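Long-range contacts in ethyl acetate hydrolase (Pseudomonas veronii, PDB 5EFZ), which hydrolyses ethyl acetate to ethanol and acetate, a step in the bacterial breakdown of short-chain methyl ketones such as 2-butanone: residues S105-T110 / P263-T268; C44-A49 / N97-G102; R326-I331 / L345-A350. One frame throughout, in Å; residues are numbered along the deposited sequence.

Contact 1. Residues S105-T110 / P263-T268; sequences SSASNT and PNNLLT. With EDO (1,2-ethanediol), chain L.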
loop_
_atom_site.group_PDB
_atom_site.type_symbol
_atom_site.label_atom_id
_atom_site.label_comp_id
_atom_site.label_asym_id
_atom_site.label_seq_id
_atom_site.Cartn_x
_atom_site.Cartn_y
_atom_site.Cartn_z
ATOM N N SER A 105 21.821 0.599 22.769
ATOM C CA SER A 105 22.952 0.148 21.948
ATOM C C SER A 105 22.515 -0.069 20.521
ATOM O O SER A 105 21.555 -0.776 20.282
ATOM C CB SER A 105 23.540 -1.148 22.507
ATOM O OG SER A 105 24.223 -0.888 23.711
ATOM N N SER A 106 23.233 0.537 19.577
ATOM C CA SER A 106 22.831 0.569 18.188
ATOM C C SER A 106 24.053 0.716 17.267
ATOM O O SER A 106 25.161 0.997 17.729
ATOM C CB SER A 106 21.868 1.743 17.925
ATOM O OG SER A 106 20.753 1.733 18.813
ATOM N N ALA A 107 23.839 0.525 15.977
ATOM C CA ALA A 107 24.903 0.738 14.977
ATOM C C ALA A 107 25.529 2.125 15.148
ATOM O O ALA A 107 26.738 2.310 14.966
ATOM C CB ALA A 107 24.323 0.583 13.526
ATOM N N SER A 108 24.702 3.102 15.516
ATOM C CA SER A 108 25.171 4.486 15.507
ATOM C C SER A 108 25.960 4.887 16.746
ATOM O O SER A 108 26.532 5.967 16.772
ATOM C CB SER A 108 23.996 5.451 15.347
ATOM O OG SER A 108 23.106 5.360 16.459
ATOM N N ASN A 109 26.023 4.032 17.759
ATOM C CA ASN A 109 26.688 4.430 18.995
ATOM C C ASN A 109 27.505 3.311 19.651
ATOM O O ASN A 109 27.905 3.440 20.811
ATOM C CB ASN A 109 25.643 4.974 19.991
ATOM C CG ASN A 109 24.589 3.934 20.371
ATOM O OD1 ASN A 109 24.866 2.735 20.359
ATOM N ND2 ASN A 109 23.369 4.398 20.741
ATOM N N THR A 110 27.765 2.222 18.921
ATOM C CA THR A 110 28.522 1.113 19.490
ATOM C C THR A 110 29.885 0.981 18.786
ATOM O O THR A 110 29.992 1.255 17.585
ATOM C CB THR A 110 27.737 -0.215 19.395
ATOM O OG1 THR A 110 26.440 -0.053 20.011
ATOM C CG2 THR A 110 28.487 -1.338 20.108
ATOM N N PRO A 263 20.367 5.856 8.751
ATOM C CA PRO A 263 19.998 4.727 7.883
ATOM C C PRO A 263 20.361 3.357 8.486
ATOM O O PRO A 263 19.515 2.455 8.433
ATOM C CB PRO A 263 20.810 4.994 6.596
ATOM C CG PRO A 263 20.952 6.488 6.536
ATOM C CD PRO A 263 21.041 6.944 8.007
ATOM N N ASN A 264 21.554 3.204 9.072
ATOM C CA ASN A 264 21.906 1.896 9.642
ATOM C C ASN A 264 20.942 1.513 10.773
ATOM O O ASN A 264 20.498 0.360 10.852
ATOM C CB ASN A 264 23.339 1.868 10.155
ATOM C CG ASN A 264 24.353 1.825 9.012
ATOM O OD1 ASN A 264 24.077 1.267 7.941
ATOM N ND2 ASN A 264 25.489 2.454 9.219
ATOM N N ASN A 265 20.606 2.455 11.649
ATOM C CA ASN A 265 19.603 2.129 12.697
ATOM C C ASN A 265 18.220 1.728 12.138
ATOM O O ASN A 265 17.556 0.786 12.631
ATOM C CB ASN A 265 19.421 3.310 13.659
ATOM C CG ASN A 265 20.641 3.576 14.507
ATOM O OD1 ASN A 265 21.578 2.750 14.602
ATOM N ND2 ASN A 265 20.666 4.769 15.120
ATOM N N LEU A 266 17.743 2.432 11.122
ATOM C CA LEU A 266 16.467 2.064 10.521
ATOM C C LEU A 266 16.523 0.629 9.950
ATOM O O LEU A 266 15.552 -0.139 10.078
ATOM C CB LEU A 266 16.073 3.066 9.408
ATOM C CG LEU A 266 15.795 4.486 9.912
ATOM C CD1 LEU A 266 15.465 5.413 8.730
ATOM C CD2 LEU A 266 14.618 4.473 10.897
ATOM N N LEU A 267 17.638 0.270 9.328
ATOM C CA LEU A 267 17.775 -1.077 8.744
ATOM C C LEU A 267 17.811 -2.145 9.852
ATOM O O LEU A 267 17.269 -3.247 9.685
ATOM C CB LEU A 267 19.044 -1.170 7.874
ATOM C CG LEU A 267 19.065 -0.267 6.622
ATOM C CD1 LEU A 267 20.337 -0.564 5.806
ATOM C CD2 LEU A 267 17.841 -0.451 5.760
ATOM N N THR A 268 18.423 -1.822 10.991
ATOM C CA THR A 268 18.414 -2.764 12.122
ATOM C C THR A 268 16.979 -3.031 12.581
ATOM O O THR A 268 16.597 -4.176 12.814
ATOM C CB THR A 268 19.251 -2.232 13.321
ATOM O OG1 THR A 268 20.600 -2.028 12.882
ATOM C CG2 THR A 268 19.287 -3.211 14.484
HETATM C C1 EDO L . 23.466 -2.012 10.652
HETATM O O1 EDO L . 22.148 -2.175 10.067
HETATM C C2 EDO L . 24.342 -3.277 10.630
HETATM O O2 EDO L . 23.651 -4.529 10.445
HETATM O O HOH W 1 21.286 -0.183 14.920
#

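Contact 2. Residues C44-A49 / N97-G102; sequences CLLAVA and NQIGNG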
loop_
_atom_site.group_PDB
_atom_site.type_symbol
_atom_site.label_atom_id
_atom_site.label_comp_id
_atom_site.label_asym_id
_atom_site.label_seq_id
_atom_site.Cartn_x
_atom_site.Cartn_y
_atom_site.Cartn_z
ATOM N N CYS A 44 25.277 -4.474 26.649
ATOM C CA CYS A 44 24.051 -3.989 26.057
ATOM C C CYS A 44 23.539 -2.859 26.937
ATOM O O CYS A 44 23.257 -3.077 28.117
ATOM C CB CYS A 44 23.026 -5.116 25.931
ATOM S SG CYS A 44 21.453 -4.582 25.231
ATOM N N LEU A 45 23.489 -1.650 26.376
ATOM C CA LEU A 45 22.943 -0.494 27.074
ATOM C C LEU A 45 21.507 -0.271 26.626
ATOM O O LEU A 45 21.220 -0.162 25.429
ATOM C CB LEU A 45 23.765 0.758 26.791
ATOM C CG LEU A 45 25.262 0.727 27.041
ATOM C CD1 LEU A 45 25.828 2.106 26.832
ATOM C CD2 LEU A 45 25.569 0.240 28.424
ATOM N N LEU A 46 20.593 -0.217 27.584
ATOM C CA LEU A 46 19.213 0.078 27.278
ATOM C C LEU A 46 18.896 1.479 27.768
ATOM O O LEU A 46 19.170 1.807 28.934
ATOM C CB LEU A 46 18.270 -0.938 27.950
ATOM C CG LEU A 46 18.387 -2.386 27.492
ATOM C CD1 LEU A 46 17.382 -3.242 28.319
ATOM C CD2 LEU A 46 18.120 -2.512 25.959
ATOM N N ALA A 47 18.337 2.291 26.872
ATOM C CA ALA A 47 17.820 3.615 27.215
ATOM C C ALA A 47 16.401 3.475 27.758
ATOM O O ALA A 47 15.503 2.973 27.058
ATOM C CB ALA A 47 17.836 4.543 25.999
ATOM N N VAL A 48 16.215 3.913 28.999
ATOM C CA VAL A 48 14.982 3.659 29.742
ATOM C C VAL A 48 14.424 4.964 30.307
ATOM O O VAL A 48 15.144 5.749 30.929
ATOM C CB VAL A 48 15.215 2.672 30.933
ATOM C CG1 VAL A 48 13.883 2.352 31.641
ATOM C CG2 VAL A 48 15.914 1.392 30.480
ATOM N N ALA A 49 13.127 5.176 30.145
ATOM C CA ALA A 49 12.481 6.343 30.747
ATOM C C ALA A 49 11.442 5.797 31.703
ATOM O O ALA A 49 10.707 4.897 31.342
ATOM C CB ALA A 49 11.837 7.252 29.661
ATOM N N ASN A 97 13.664 1.607 25.190
ATOM C CA ASN A 97 14.027 1.791 23.779
ATOM C C ASN A 97 14.603 0.528 23.140
ATOM O O ASN A 97 15.480 -0.140 23.716
ATOM C CB ASN A 97 15.031 2.940 23.662
ATOM C CG ASN A 97 14.384 4.296 23.928
ATOM O OD1 ASN A 97 13.832 4.910 23.008
ATOM N ND2 ASN A 97 14.479 4.785 25.183
ATOM N N GLN A 98 14.106 0.204 21.957
ATOM C CA GLN A 98 14.616 -0.921 21.180
ATOM C C GLN A 98 16.111 -0.879 21.025
ATOM O O GLN A 98 16.683 0.185 20.745
ATOM C CB GLN A 98 14.011 -0.912 19.776
ATOM C CG GLN A 98 12.668 -1.601 19.647
ATOM C CD GLN A 98 12.338 -1.730 18.148
ATOM O OE1 GLN A 98 13.188 -2.139 17.349
ATOM N NE2 GLN A 98 11.139 -1.318 17.766
ATOM N N ILE A 99 16.743 -2.038 21.154
ATOM C CA ILE A 99 18.109 -2.206 20.668
ATOM C C ILE A 99 18.132 -1.824 19.207
ATOM O O ILE A 99 17.353 -2.364 18.405
ATOM C CB ILE A 99 18.585 -3.664 20.847
ATOM C CG1 ILE A 99 18.553 -4.026 22.350
ATOM C CG2 ILE A 99 20.014 -3.850 20.278
ATOM C CD1 ILE A 99 18.746 -5.521 22.618
ATOM N N GLY A 100 19.027 -0.917 18.824
ATOM C CA GLY A 100 19.098 -0.530 17.426
ATOM C C GLY A 100 18.418 0.791 17.118
ATOM O O GLY A 100 18.529 1.284 15.988
ATOM N N ASN A 101 17.727 1.387 18.090
ATOM C CA ASN A 101 16.940 2.584 17.779
ATOM C C ASN A 101 17.699 3.901 17.922
ATOM O O ASN A 101 17.095 4.974 17.776
ATOM C CB ASN A 101 15.657 2.631 18.657
ATOM C CG ASN A 101 15.847 3.381 19.987
ATOM O OD1 ASN A 101 16.898 3.301 20.648
ATOM N ND2 ASN A 101 14.795 4.080 20.406
ATOM N N GLY A 102 19.003 3.816 18.209
ATOM C CA GLY A 102 19.855 4.999 18.345
ATOM C C GLY A 102 20.048 5.521 19.761
ATOM O O GLY A 102 20.995 6.281 20.026
#

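Contact 3. Residues R326-I331 / L345-A350; sequences RPLRSI and LDQLDA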
loop_
_atom_site.group_PDB
_atom_site.type_symbol
_atom_site.label_atom_id
_atom_site.label_comp_id
_atom_site.label_asym_id
_atom_site.label_seq_id
_atom_site.Cartn_x
_atom_site.Cartn_y
_atom_site.Cartn_z
ATOM N N ARG A 326 -10.576 -6.138 20.159
ATOM C CA ARG A 326 -11.068 -4.769 20.298
ATOM C C ARG A 326 -10.416 -3.808 19.288
ATOM O O ARG A 326 -9.522 -3.057 19.639
ATOM C CB ARG A 326 -10.823 -4.278 21.718
ATOM C CG ARG A 326 -11.797 -4.951 22.721
ATOM C CD ARG A 326 -11.402 -4.762 24.140
ATOM N NE ARG A 326 -12.380 -5.339 25.076
ATOM C CZ ARG A 326 -13.029 -4.651 26.006
ATOM N NH1 ARG A 326 -12.833 -3.352 26.106
ATOM N NH2 ARG A 326 -13.878 -5.259 26.833
ATOM N N PRO A 327 -10.897 -3.827 18.049
ATOM C CA PRO A 327 -10.281 -2.943 17.041
ATOM C C PRO A 327 -10.472 -1.471 17.422
ATOM O O PRO A 327 -11.542 -1.118 17.956
ATOM C CB PRO A 327 -11.051 -3.258 15.752
ATOM C CG PRO A 327 -11.790 -4.520 16.018
ATOM C CD PRO A 327 -12.045 -4.568 17.512
ATOM N N LEU A 328 -9.476 -0.647 17.107
ATOM C CA LEU A 328 -9.556 0.798 17.253
ATOM C C LEU A 328 -10.097 1.375 15.950
ATOM O O LEU A 328 -9.566 1.073 14.881
ATOM C CB LEU A 328 -8.177 1.385 17.548
ATOM C CG LEU A 328 -7.602 0.894 18.880
ATOM C CD1 LEU A 328 -6.176 1.358 18.975
ATOM C CD2 LEU A 328 -8.424 1.487 20.034
ATOM N N ARG A 329 -11.118 2.212 16.019
ATOM C CA ARG A 329 -11.748 2.702 14.785
ATOM C C ARG A 329 -11.037 3.993 14.415
ATOM O O ARG A 329 -11.162 4.990 15.137
ATOM C CB ARG A 329 -13.253 2.951 14.984
ATOM C CG ARG A 329 -14.035 1.675 15.264
ATOM C CD ARG A 329 -15.427 1.915 15.844
ATOM N NE ARG A 329 -16.063 0.609 15.984
ATOM C CZ ARG A 329 -17.095 0.175 15.260
ATOM N NH1 ARG A 329 -17.693 0.975 14.395
ATOM N NH2 ARG A 329 -17.555 -1.053 15.446
ATOM N N SER A 330 -10.276 3.982 13.324
ATOM C CA SER A 330 -9.604 5.195 12.894
ATOM C C SER A 330 -9.235 5.127 11.423
ATOM O O SER A 330 -8.524 4.207 11.006
ATOM C CB SER A 330 -8.317 5.424 13.718
ATOM O OG SER A 330 -7.646 6.565 13.197
ATOM N N ILE A 331 -9.680 6.109 10.645
ATOM C CA ILE A 331 -9.270 6.149 9.239
ATOM C C ILE A 331 -7.813 6.604 9.109
ATOM O O ILE A 331 -7.273 6.628 7.992
ATOM C CB ILE A 331 -10.183 7.071 8.398
ATOM C CG1 ILE A 331 -10.077 8.519 8.883
ATOM C CG2 ILE A 331 -11.659 6.563 8.425
ATOM C CD1 ILE A 331 -10.734 9.502 7.971
ATOM N N LEU A 345 -7.329 7.842 20.276
ATOM C CA LEU A 345 -6.719 7.887 21.625
ATOM C C LEU A 345 -7.761 7.732 22.744
ATOM O O LEU A 345 -7.483 7.086 23.754
ATOM C CB LEU A 345 -5.951 9.196 21.838
ATOM C CG LEU A 345 -4.698 9.312 20.920
ATOM C CD1 LEU A 345 -3.961 10.597 21.190
ATOM C CD2 LEU A 345 -3.737 8.134 21.084
ATOM N N ASP A 346 -8.937 8.343 22.565
ATOM C CA ASP A 346 -9.989 8.245 23.567
ATOM C C ASP A 346 -10.485 6.795 23.652
ATOM O O ASP A 346 -10.647 6.261 24.753
ATOM C CB ASP A 346 -11.121 9.215 23.238
ATOM C CG ASP A 346 -12.172 9.270 24.315
ATOM O OD1 ASP A 346 -11.914 9.893 25.364
ATOM O OD2 ASP A 346 -13.268 8.699 24.101
ATOM N N GLN A 347 -10.682 6.141 22.500
ATOM C CA GLN A 347 -11.084 4.728 22.530
ATOM C C GLN A 347 -10.042 3.872 23.221
ATOM O O GLN A 347 -10.356 2.973 24.027
ATOM C CB GLN A 347 -11.295 4.182 21.121
ATOM C CG GLN A 347 -12.262 4.913 20.248
ATOM C CD GLN A 347 -12.119 4.409 18.808
ATOM O OE1 GLN A 347 -12.031 3.190 18.570
ATOM N NE2 GLN A 347 -12.049 5.339 17.860
ATOM N N LEU A 348 -8.781 4.126 22.891
ATOM C CA LEU A 348 -7.712 3.323 23.455
ATOM C C LEU A 348 -7.657 3.447 24.970
ATOM O O LEU A 348 -7.446 2.444 25.673
ATOM C CB LEU A 348 -6.360 3.743 22.861
ATOM C CG LEU A 348 -5.161 2.954 23.398
ATOM C CD1 LEU A 348 -5.320 1.466 23.094
ATOM C CD2 LEU A 348 -3.880 3.470 22.757
ATOM N N ASP A 349 -7.821 4.677 25.477
ATOM C CA ASP A 349 -7.763 4.889 26.928
ATOM C C ASP A 349 -8.861 4.093 27.615
ATOM O O ASP A 349 -8.650 3.535 28.725
ATOM C CB ASP A 349 -7.891 6.383 27.289
ATOM C CG ASP A 349 -6.537 7.111 27.281
ATOM O OD1 ASP A 349 -5.482 6.434 27.374
ATOM O OD2 ASP A 349 -6.524 8.361 27.185
ATOM N N ALA A 350 -10.030 4.064 26.974
ATOM C CA ALA A 350 -11.194 3.376 27.546
ATOM C C ALA A 350 -10.938 1.862 27.598
ATOM O O ALA A 350 -11.203 1.212 28.623
ATOM C CB ALA A 350 -12.463 3.697 26.750
HETATM O O HOH W 2 -12.563 0.896 19.753
#

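Contact 1. Residues S105-T110 / P263-T268
In this alpha/beta-hydrolase fold the loop that follows strand 92-96 leans on the first turns of helix 263-274, and N265 makes the direct hydrogen bonds between them. Its side chain leaves the helix with CG anti to the carbonyl carbon (chi1 -68°), which brings the amide up to the backbone of the loop around A107 and S108. There the two ends of the amide do different work. ND2 gives a short, straight bond to S108 OG, 2.8 Å long at an N-H...O angle of 169°, and the hydroxyl oxygen lies almost in the plane of the amide. S108 meets it by holding OG in the crowded position between its own N and carbonyl carbon (chi1 63°). OD1 faces the backbone of the same turn, where S108 N makes a weak bond to it at 3.3 Å.

A107 brings the apolar part. Its methyl points toward the helix and packs on the first side-chain carbon of N264, CB to CB 3.7 Å, while the polar end of N264 is occupied elsewhere, ND2 giving a hydrogen bond to G204 O. F119 also touches the A107 methyl. Next to it an ethanediol, probably from the crystallisation liquor, gives a hydrogen bond to N264 O from its O1.

The loop braces itself: S106 N bonds to N109 OD1, and S106 O takes both T110 OG1 and the backbone N of N109, so the turn facing N265 is also held from within. One water completes the joint: it accepts from A107 N at 2.9 Å, donates to N265 OD1 at 3.0 Å and lies 2.8 Å from T268 OG1.

Contact 2. Residues C44-A49 / N97-G102
Strand 45-51 neighbours strand 92-96 in the central sheet, and N97, the residue just beyond the latter strand, keeps hold of the former with two hydrogen-bond donors on one carbonyl. Its backbone N meets A47 O at 3.0 Å, nearly along the C=O axis. Its side chain, with CG anti to the carbonyl carbon and beside the backbone N (chi1 -71°), folds back so that ND2 reaches the same oxygen at 2.8 Å. This second donor stands well above the carbonyl plane, while A47 O lies close to the plane of the N97 amide. The A47 methyl points toward the loop and rests by N97 ND2 at 3.5 Å. The other end of that amide is taken too: N101 ND2 comes in on a lone pair of N97 OD1 at 2.9 Å, and S72 N is a further donor to it.

That internal bond spans the type II beta turn from Q98 to N101, closed by N101 N to Q98 O at 3.1 Å. G100 sits in the turn with a positive phi (101°) at which a side chain would jam against the preceding carbonyl.

The apolar contacts lie to one side of the N97 bonds. I99 reaches back to the strand, its CD1 3.9 Å from C44 SG, and its CG1 meets L46 CD2, the two side chains crossing obliquely. L46 is covered beyond this by A130 and L134 of helix 124-139.

An alanine at N97 would remove the side-chain donor to A47 O and the acceptor for N101 and S72, and would probably loosen the turn against the strand. Both ends of the buried amide are bonded, which probably offsets the cost of burying it, so one side chain links strand to turn beside the backbone bond of the same residue.

Contact 3. Residues R326-I331 / L345-A350
The carboxamide of Q347 stands against the backbone of R329 and bonds it twice. Q347 leaves helix 342-356 with CG anti to the carbonyl carbon and its chain extended beyond CG, so the amide is carried straight out to the loop. OE1 takes R329 N at 2.9 Å along a nearly straight line (176°), on a lone pair; NE2 gives to R329 O at 2.9 Å, again in the carbonyl plane. The side chain of R329 crosses that of Q347 at about a right angle, its CB 3.8 Å from OE1, and the guanidinium plane is turned 58° from the amide. A water donating to both P327 O and Q347 OE1 adds a second bond to the glutamine oxygen.

Beside this polar pair L328 turns its CD2 tip to the helix, 4.2 Å from L348 CB, and both leucines also touch M300 of strand 296-300. A glutamine side chain that pairs with both backbone groups of one residue does what a neighbouring strand would do; here it joins the last helix to the loop running from edge strand 324-325 toward H334, the probable catalytic histidine of the alpha/beta-hydrolase fold.

Along the chain the contacts close in series: contact 2, then contact 1, then contact 3. Contacts 1 and 2 are neighbours, their centres 11 Å apart, and share the long loop between strand 92-96 and helix 124-139. They touch directly, with S105 N 2.8 Å from L45 O and S105 O 2.9 Å from G100 N, both probable hydrogen bonds, so this loop links strand 45-51 to helix 263-274. Contact 3 lies on the opposite side of the chain's centre, about 32 Å from contact 1 and 28 Å from contact 2, centre to centre. There it joins helix 342-356 to the loop after strand 324-325, at the far end of the same mixed sheet.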